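Kappa-carrageenase (Zobellia galactanivorans, PDB 5OCR) probably hydrolyses kappa-carrageenan, a sulfated galactan of red algae, through the family 16 glycoside hydrolase domain that this chain represents. Local coordinates at residues Arg242-Lys247 and Arg265-Asp270; Met72-Asn77 and Asn257-Ala262. One frame throughout, in Å; residues are numbered along the deposited sequence. Where two conformers were deposited one is given.

Contact 1: residues Arg242-Lys247 and Arg265-Asp270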
loop_
_atom_site.group_PDB
_atom_site.type_symbol
_atom_site.label_atom_id
_atom_site.label_comp_id
_atom_site.label_asym_id
_atom_site.label_seq_id
_atom_site.Cartn_x
_atom_site.Cartn_y
_atom_site.Cartn_z
ATOM N N ARG A 242 -7.871 -4.125 8.528
ATOM C CA ARG A 242 -9.174 -3.670 8.077
ATOM C C ARG A 242 -10.300 -4.299 8.905
ATOM O O ARG A 242 -10.082 -5.090 9.774
ATOM C CB ARG A 242 -9.457 -4.117 6.628
ATOM C CG ARG A 242 -8.387 -3.554 5.664
ATOM C CD ARG A 242 -8.603 -2.065 5.492
ATOM N NE ARG A 242 -7.738 -1.463 4.409
ATOM C CZ ARG A 242 -6.551 -0.867 4.629
ATOM N NH1 ARG A 242 -6.008 -0.860 5.871
ATOM N NH2 ARG A 242 -5.878 -0.284 3.627
ATOM N N LYS A 243 -11.508 -3.886 8.556
ATOM C CA LYS A 243 -12.683 -4.405 9.249
ATOM C C LYS A 243 -12.662 -5.956 9.047
ATOM O O LYS A 243 -12.289 -6.456 7.904
ATOM C CB LYS A 243 -13.825 -3.696 8.635
ATOM C CG LYS A 243 -14.756 -4.510 7.839
ATOM C CD LYS A 243 -15.993 -3.611 7.794
ATOM C CE LYS A 243 -17.070 -4.152 6.882
ATOM N NZ LYS A 243 -17.944 -5.070 7.644
ATOM N N PRO A 244 -13.056 -6.761 10.067
ATOM C CA PRO A 244 -13.769 -6.399 11.269
ATOM C C PRO A 244 -12.859 -5.871 12.416
ATOM O O PRO A 244 -13.354 -5.628 13.492
ATOM C CB PRO A 244 -14.467 -7.709 11.659
ATOM C CG PRO A 244 -13.450 -8.769 11.296
ATOM C CD PRO A 244 -12.780 -8.206 10.015
ATOM N N PHE A 245 -11.559 -5.684 12.171
ATOM C CA PHE A 245 -10.645 -5.250 13.245
ATOM C C PHE A 245 -10.512 -3.734 13.344
ATOM O O PHE A 245 -9.839 -3.234 14.221
ATOM C CB PHE A 245 -9.267 -5.829 12.995
ATOM C CG PHE A 245 -9.242 -7.329 12.984
ATOM C CD1 PHE A 245 -9.640 -8.060 14.122
ATOM C CD2 PHE A 245 -8.851 -8.021 11.842
ATOM C CE1 PHE A 245 -9.576 -9.459 14.110
ATOM C CE2 PHE A 245 -8.777 -9.428 11.823
ATOM C CZ PHE A 245 -9.119 -10.135 12.949
ATOM N N VAL A 246 -11.115 -3.001 12.418
ATOM C CA VAL A 246 -11.121 -1.566 12.519
ATOM C C VAL A 246 -12.509 -1.110 12.093
ATOM O O VAL A 246 -13.244 -1.832 11.412
ATOM C CB VAL A 246 -10.097 -0.914 11.585
ATOM C CG1 VAL A 246 -8.726 -1.573 11.699
ATOM C CG2 VAL A 246 -10.505 -1.149 10.143
ATOM N N LYS A 247 -12.813 0.136 12.430
ATOM C CA LYS A 247 -14.109 0.722 12.102
ATOM C C LYS A 247 -13.882 2.171 11.783
ATOM O O LYS A 247 -13.279 2.913 12.558
ATOM C CB LYS A 247 -15.096 0.567 13.253
ATOM C CG LYS A 247 -16.322 1.465 13.205
ATOM C CD LYS A 247 -17.420 0.931 12.289
ATOM C CE LYS A 247 -18.804 1.437 12.717
ATOM N NZ LYS A 247 -18.943 2.932 12.647
ATOM N N ARG A 265 -13.528 -11.379 16.992
ATOM C CA ARG A 265 -13.146 -12.579 17.733
ATOM C C ARG A 265 -13.097 -13.832 16.859
ATOM O O ARG A 265 -12.126 -14.622 16.930
ATOM C CB ARG A 265 -14.062 -12.789 18.946
ATOM C CG ARG A 265 -13.405 -13.700 19.957
ATOM C CD ARG A 265 -14.315 -13.617 21.178
ATOM N NE ARG A 265 -14.014 -14.579 22.225
ATOM C CZ ARG A 265 -14.376 -15.841 22.177
ATOM N NH1 ARG A 265 -15.051 -16.331 21.132
ATOM N NH2 ARG A 265 -14.050 -16.621 23.163
ATOM N N GLU A 266 -14.109 -14.046 16.042
ATOM C CA GLU A 266 -14.019 -15.290 15.266
ATOM C C GLU A 266 -12.914 -15.254 14.221
ATOM O O GLU A 266 -12.256 -16.273 14.001
ATOM C CB GLU A 266 -15.367 -15.799 14.769
ATOM C CG GLU A 266 -16.097 -14.834 13.885
ATOM C CD GLU A 266 -16.773 -15.550 12.739
ATOM O OE1 GLU A 266 -16.681 -16.811 12.687
ATOM O OE2 GLU A 266 -17.387 -14.858 11.884
ATOM N N LYS A 267 -12.628 -14.103 13.624
ATOM C CA LYS A 267 -11.396 -14.035 12.750
ATOM C C LYS A 267 -10.031 -14.194 13.463
ATOM O O LYS A 267 -9.009 -14.372 12.811
ATOM C CB LYS A 267 -11.337 -12.756 11.919
ATOM C CG LYS A 267 -12.439 -12.683 10.902
ATOM C CD LYS A 267 -11.872 -12.243 9.586
ATOM C CE LYS A 267 -12.952 -12.335 8.551
ATOM N NZ LYS A 267 -12.326 -13.034 7.414
ATOM N N LEU A 268 -9.961 -14.043 14.797
ATOM C CA LEU A 268 -8.663 -14.292 15.494
ATOM C C LEU A 268 -8.068 -15.649 15.284
ATOM O O LEU A 268 -6.832 -15.808 15.325
ATOM C CB LEU A 268 -8.750 -14.001 16.998
ATOM C CG LEU A 268 -8.909 -12.561 17.431
ATOM C CD1 LEU A 268 -9.195 -12.687 18.913
ATOM C CD2 LEU A 268 -7.654 -11.697 17.180
ATOM N N SER A 269 -8.901 -16.650 14.988
ATOM C CA SER A 269 -8.376 -17.978 14.721
ATOM C C SER A 269 -7.525 -17.957 13.451
ATOM O O SER A 269 -6.684 -18.820 13.278
ATOM C CB SER A 269 -9.496 -19.034 14.617
ATOM O OG SER A 269 -10.247 -18.897 13.416
ATOM N N ASP A 270 -7.749 -16.946 12.589
ATOM C CA ASP A 270 -7.023 -16.779 11.303
ATOM C C ASP A 270 -5.833 -15.817 11.348
ATOM O O ASP A 270 -5.230 -15.506 10.321
ATOM C CB ASP A 270 -8.000 -16.387 10.196
ATOM C CG ASP A 270 -9.049 -17.449 9.989
ATOM O OD1 ASP A 270 -8.650 -18.636 10.000
ATOM O OD2 ASP A 270 -10.254 -17.116 9.854
#
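Phe245 meets the segment 265-270 through the CZ atom of its ring: CZ lies 3.6 Å from CB of Lys267, the closest approach between the two segments. CE2 follows at a longer distance from the same CB, and on the other flank of CZ the ring atom CE1 reaches CD2 of Leu268 at 4.3 Å, an apolar touch. Lys267 and Leu268 both come at the ring obliquely. With CG anti to its carbonyl carbon (chi1 -61°), the buried phenyl group extends from the turn to these two residues. That turn is drawn in by the bond from Phe245 N to Arg242 O (2.9 Å), and Pro244 within it follows a cis peptide bond.

Away from the phenyl ring the packing thins out. The pyrrolidine ring of Pro244 crosses the Lys267 side chain at about a right angle, and the nearest carbons, CG of Pro244 and CG of Lys267, are 4.1 Å apart, a loose van der Waals contact. The lysine turns its root toward the proline and the phenyl ring, but bends at chi2 (-135°) and chi4 carry its end off to the more open side, where NZ is hydrogen-bonded to the backbone O of Glu113. No hydrogen bond joins the two segments.

The contact thus packs the short helix 262-267 and the residues after it against the connection between strands 233-241 and 246-249. Phe86 of strand 86-97 meets the Phe245 ring with planes at about 55°, and Ala264, earlier in the helix, also touches it.

Contact 2: residues Met72-Asn77 and Asn257-Ala262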
loop_
_atom_site.group_PDB
_atom_site.type_symbol
_atom_site.label_atom_id
_atom_site.label_comp_id
_atom_site.label_asym_id
_atom_site.label_seq_id
_atom_site.Cartn_x
_atom_site.Cartn_y
_atom_site.Cartn_z
ATOM N N MET A 72 0.678 -9.903 9.944
ATOM C CA MET A 72 -0.178 -9.231 10.961
ATOM C C MET A 72 -0.297 -10.152 12.173
ATOM O O MET A 72 -0.699 -11.295 12.022
ATOM C CB MET A 72 -1.571 -9.002 10.347
ATOM C CG MET A 72 -2.533 -8.255 11.307
ATOM S SD MET A 72 -2.035 -6.559 11.550
ATOM C CE MET A 72 -2.258 -5.890 9.846
ATOM N N ARG A 73 0.079 -9.673 13.374
ATOM C CA ARG A 73 0.067 -10.532 14.583
ATOM C C ARG A 73 -0.807 -9.886 15.641
ATOM O O ARG A 73 -0.925 -8.642 15.717
ATOM C CB ARG A 73 1.474 -10.610 15.200
ATOM C CG ARG A 73 2.379 -11.456 14.300
ATOM C CD ARG A 73 3.668 -11.761 15.024
ATOM N NE ARG A 73 4.663 -12.215 14.037
ATOM C CZ ARG A 73 4.707 -13.424 13.494
ATOM N NH1 ARG A 73 3.804 -14.359 13.849
ATOM N NH2 ARG A 73 5.661 -13.720 12.601
ATOM N N HIS A 74 -1.425 -10.711 16.473
ATOM C CA HIS A 74 -2.271 -10.176 17.554
ATOM C C HIS A 74 -1.382 -9.982 18.758
ATOM O O HIS A 74 -0.618 -10.892 19.137
ATOM C CB HIS A 74 -3.362 -11.228 17.886
ATOM C CG HIS A 74 -4.293 -10.828 18.988
ATOM N ND1 HIS A 74 -4.887 -11.764 19.779
ATOM C CD2 HIS A 74 -4.840 -9.611 19.333
ATOM C CE1 HIS A 74 -5.712 -11.116 20.665
ATOM N NE2 HIS A 74 -5.684 -9.832 20.401
ATOM N N ASN A 75 -1.500 -8.830 19.414
ATOM C CA ASN A 75 -0.692 -8.610 20.639
ATOM C C ASN A 75 -0.930 -9.713 21.701
ATOM O O ASN A 75 -2.072 -10.065 21.994
ATOM C CB ASN A 75 -0.957 -7.260 21.275
ATOM C CG ASN A 75 -0.633 -6.100 20.341
ATOM O OD1 ASN A 75 -0.072 -6.287 19.257
ATOM N ND2 ASN A 75 -0.960 -4.902 20.774
ATOM N N ALA A 76 0.165 -10.253 22.222
ATOM C CA ALA A 76 0.127 -11.204 23.354
ATOM C C ALA A 76 -0.886 -10.724 24.399
ATOM O O ALA A 76 -0.903 -9.523 24.787
ATOM C CB ALA A 76 1.507 -11.360 24.003
ATOM N N ASN A 77 -1.784 -11.639 24.805
ATOM C CA ASN A 77 -2.752 -11.375 25.923
ATOM C C ASN A 77 -3.873 -10.348 25.533
ATOM O O ASN A 77 -4.672 -9.901 26.375
ATOM C CB ASN A 77 -1.995 -10.893 27.186
ATOM C CG ASN A 77 -0.835 -11.808 27.573
ATOM O OD1 ASN A 77 -0.905 -13.014 27.432
ATOM N ND2 ASN A 77 0.193 -11.252 28.091
ATOM N N ASN A 257 -11.414 -3.672 19.726
ATOM C CA ASN A 257 -10.926 -4.723 20.559
ATOM C C ASN A 257 -11.508 -6.071 20.098
ATOM O O ASN A 257 -12.744 -6.265 20.153
ATOM C CB ASN A 257 -11.330 -4.422 22.014
ATOM C CG ASN A 257 -10.853 -5.457 22.994
ATOM O OD1 ASN A 257 -10.464 -6.578 22.661
ATOM N ND2 ASN A 257 -10.917 -5.071 24.291
ATOM N N PRO A 258 -10.620 -6.975 19.592
ATOM C CA PRO A 258 -11.152 -8.185 19.082
ATOM C C PRO A 258 -11.847 -9.049 20.084
ATOM O O PRO A 258 -12.644 -9.846 19.638
ATOM C CB PRO A 258 -9.968 -8.802 18.292
ATOM C CG PRO A 258 -8.761 -8.350 19.054
ATOM C CD PRO A 258 -9.139 -6.975 19.574
ATOM N N GLU A 259 -11.724 -8.808 21.426
ATOM C CA GLU A 259 -12.588 -9.478 22.450
ATOM C C GLU A 259 -13.955 -8.810 22.785
ATOM O O GLU A 259 -14.734 -9.275 23.637
ATOM C CB GLU A 259 -11.824 -9.761 23.747
ATOM C CG GLU A 259 -10.334 -10.074 23.592
ATOM C CD GLU A 259 -9.987 -11.376 22.867
ATOM O OE1 GLU A 259 -10.869 -12.252 22.749
ATOM O OE2 GLU A 259 -8.804 -11.550 22.434
ATOM N N THR A 260 -14.250 -7.712 22.120
ATOM C CA THR A 260 -15.537 -7.040 22.278
ATOM C C THR A 260 -16.441 -7.147 21.080
ATOM O O THR A 260 -17.509 -6.533 21.107
ATOM C CB THR A 260 -15.367 -5.513 22.451
ATOM O OG1 THR A 260 -14.784 -4.916 21.218
ATOM C CG2 THR A 260 -14.569 -5.264 23.679
ATOM N N ASP A 261 -16.019 -7.842 20.028
ATOM C CA ASP A 261 -16.819 -7.895 18.787
ATOM C C ASP A 261 -16.831 -9.309 18.230
ATOM O O ASP A 261 -15.758 -9.892 18.050
ATOM C CB ASP A 261 -16.263 -6.846 17.799
ATOM C CG ASP A 261 -16.809 -7.000 16.407
ATOM O OD1 ASP A 261 -17.824 -6.331 16.122
ATOM O OD2 ASP A 261 -16.292 -7.791 15.599
ATOM N N ALA A 262 -18.014 -9.893 17.916
ATOM C CA ALA A 262 -18.056 -11.326 17.539
ATOM C C ALA A 262 -17.289 -11.560 16.262
ATOM O O ALA A 262 -16.613 -12.575 16.131
ATOM C CB ALA A 262 -19.475 -11.810 17.311
#
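His74, at the end of strand 67-74, points its imidazole at an Asx turn headed by Asn257, on the rim of the beta-jellyroll typical of family 16 glycoside hydrolases. The ring approaches Pro258 and Glu259 in different ways. Pro258 comes obliquely, its CG 3.7 Å from NE2 of His74 and slightly farther from CD2 of the same ring. Glu259 lies instead at the ring edge, near the imidazole plane, with OE2 at 3.6 Å from CE1 of His74. The carboxylate is turned 44° from the ring, and no hydrogen bond links the two residues, although a charged imidazole would probably be drawn to the acid.

The imidazole stands out from the strand because CG is anti to the backbone N (chi1 179°). Its NE2 is hydrogen-bonded to OD1 of Asn78, and Phe86 meets the ring. Replacing His74 with an alanine would probably open a gap beside Pro258 CG and leave Asn78 OD1 without its imidazole partner.

Asn78 also bonds to the turn, its ND2 donating to OD1 of Asn257. The same OD1 accepts from Glu259 N at 2.8 Å, the donor standing 41° out of the amide carbonyl plane, which closes the Asx turn. Asn257 also holds the next residue but two: its backbone O accepts from Thr260 N and from Thr260 OG1, the hydroxyl lying 2.7 Å from that oxygen, in the carbonyl plane and on a lone pair.

How the contacts relate
Contacts 1 and 2 lie about 8 Å apart, centre to centre, and share one peripheral region: the residues between strand 252-255 and strand 273-285 supply Asn257-Ala262 to one and Arg265-Asp270 to the other. Leu268 joins them, its CD2 lying 3.8 Å from His74 ND1 and its CD1 3.7 Å from Glu259 OE2. Arg265 CB also packs against Pro258 O at 3.3 Å, while NE of the same arginine and Glu259 OE1 make a long, weak ion pair. Phe86 meets the rings of both Phe245 and His74, so strand 86-97 backs the two contacts together. Neither contact includes a residue of the magnesium sites at Glu30, Phe31, Gly66 and Asp278.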